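Local coordinates for protein virB8 (Agrobacterium tumefaciens, PDB 2CC3) that forms part of a type IV secretion system at the bacterial inner membrane and is thought to help direct T-DNA transfer into plant cells, at residues F53-P56 with P61-I64. Sequence-based numbering, arbitrary orientation.
Sequences FNYP and PQVI
Where helix 43-53 ends in the NTF2-like periplasmic domain of VirB8, a short loop carries the chain into helix 61-64, and Gln62 of that helix reaches back between the rings of Phe53 and Tyr55 on the way out of the first. Its side chain runs extended beyond CG, long enough to bring a flat amide between two flat rings. The amide stacks on the Phe53 ring with their planes 23° apart, Gln62 CD lying 3.7 Å from Phe53 CE2. Gln62 CG makes a CH-pi contact over the Phe53 ring, 4.2 Å from its centroid and offset toward the rim. Tyr55 lies on the other side of the amide, nearly parallel to it, and Gln62 NE2 sits 3.8 Å above the plane of that ring, over its centre. Being both polar and flat, glutamine suits this sandwich, because the amide can also serve the end of the helix: Gln62 NE2 donates to Phe53 O at 2.8 Å. The bond is bent, with an N-H...O angle of 132° and the donor tilted from the carbonyl plane. Ser60 OG hydrogen-bonds to the same carbonyl oxygen and to Gln62 N, so the serine links the end of one helix to the start of the next.

Apolar contacts border the sandwich. Pro61, a residue well suited to a helix's first turn, brings CG to 3.6 Å from Phe53 CE1, approaching the ring obliquely. Phe53 is buried and also meets the ring of Tyr49, while Tyr25 touches Phe53, Pro61 and Gln62. At the more exposed end the chi1 of Val63, near 180° (-176°), sets CG2 opposite the carbonyl carbon, and that methyl meets the edge of the tyrosine ring, where Val63 CG2 lies 3.6 Å from Tyr55 CD1.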
# COMPACT_ATOMS: atom_id res chain seq x y z
N PHE A 53 -9.45 2.92 -16.76
CA PHE A 53 -9.23 3.98 -15.79
C PHE A 53 -9.13 5.40 -16.35
O PHE A 53 -9.66 6.35 -15.74
CB PHE A 53 -7.97 3.68 -14.97
CG PHE A 53 -7.97 4.32 -13.63
CD1 PHE A 53 -8.77 3.81 -12.61
CD2 PHE A 53 -7.19 5.43 -13.38
CE1 PHE A 53 -8.79 4.40 -11.38
CE2 PHE A 53 -7.20 6.03 -12.14
CZ PHE A 53 -8.00 5.52 -11.14
N ASN A 54 -8.44 5.57 -17.49
CA ASN A 54 -8.18 6.92 -18.00
C ASN A 54 -9.40 7.63 -18.60
O ASN A 54 -10.34 6.98 -19.06
CB ASN A 54 -6.99 6.93 -18.98
CG ASN A 54 -5.66 6.76 -18.27
OD1 ASN A 54 -5.46 7.28 -17.17
ND2 ASN A 54 -4.76 6.03 -18.89
N TYR A 55 -9.39 8.97 -18.53
CA TYR A 55 -10.24 9.81 -19.39
C TYR A 55 -9.83 9.52 -20.84
O TYR A 55 -8.65 9.38 -21.12
CB TYR A 55 -10.02 11.30 -19.09
CG TYR A 55 -10.06 11.69 -17.63
CD1 TYR A 55 -11.23 11.57 -16.88
CD2 TYR A 55 -8.93 12.23 -17.00
CE1 TYR A 55 -11.26 11.94 -15.53
CE2 TYR A 55 -8.96 12.60 -15.65
CZ TYR A 55 -10.12 12.46 -14.92
OH TYR A 55 -10.18 12.83 -13.59
N PRO A 56 -10.81 9.50 -21.77
CA PRO A 56 -12.19 9.96 -21.64
C PRO A 56 -13.24 8.88 -21.34
O PRO A 56 -14.43 9.12 -21.60
CB PRO A 56 -12.48 10.58 -23.01
CG PRO A 56 -11.55 9.84 -23.97
CD PRO A 56 -10.56 9.03 -23.14
N PRO A 61 -14.04 5.18 -12.85
CA PRO A 61 -14.36 5.67 -11.48
C PRO A 61 -14.05 7.17 -11.32
O PRO A 61 -14.74 7.87 -10.59
CB PRO A 61 -13.44 4.83 -10.58
CG PRO A 61 -12.38 4.25 -11.52
CD PRO A 61 -13.10 4.04 -12.82
N GLN A 62 -13.02 7.64 -12.03
CA GLN A 62 -12.63 9.04 -11.99
C GLN A 62 -13.75 9.94 -12.45
O GLN A 62 -14.03 10.95 -11.83
CB GLN A 62 -11.46 9.26 -12.93
CG GLN A 62 -10.34 8.33 -12.76
CD GLN A 62 -9.09 8.93 -13.31
OE1 GLN A 62 -8.32 9.53 -12.57
NE2 GLN A 62 -8.90 8.81 -14.63
N VAL A 63 -14.36 9.55 -13.56
CA VAL A 63 -15.48 10.25 -14.19
C VAL A 63 -16.77 10.13 -13.36
O VAL A 63 -17.37 11.13 -13.02
CB VAL A 63 -15.66 9.74 -15.67
CG1 VAL A 63 -16.75 10.52 -16.40
CG2 VAL A 63 -14.33 9.86 -16.43
N ILE A 64 -17.15 8.89 -13.02
CA ILE A 64 -18.38 8.58 -12.25
C ILE A 64 -18.36 9.13 -10.82
O ILE A 64 -19.36 9.71 -10.35
CB ILE A 64 -18.66 7.03 -12.22
CG1 ILE A 64 -19.23 6.55 -13.55
CG2 ILE A 64 -19.62 6.63 -11.09
CD1 ILE A 64 -20.13 7.56 -14.23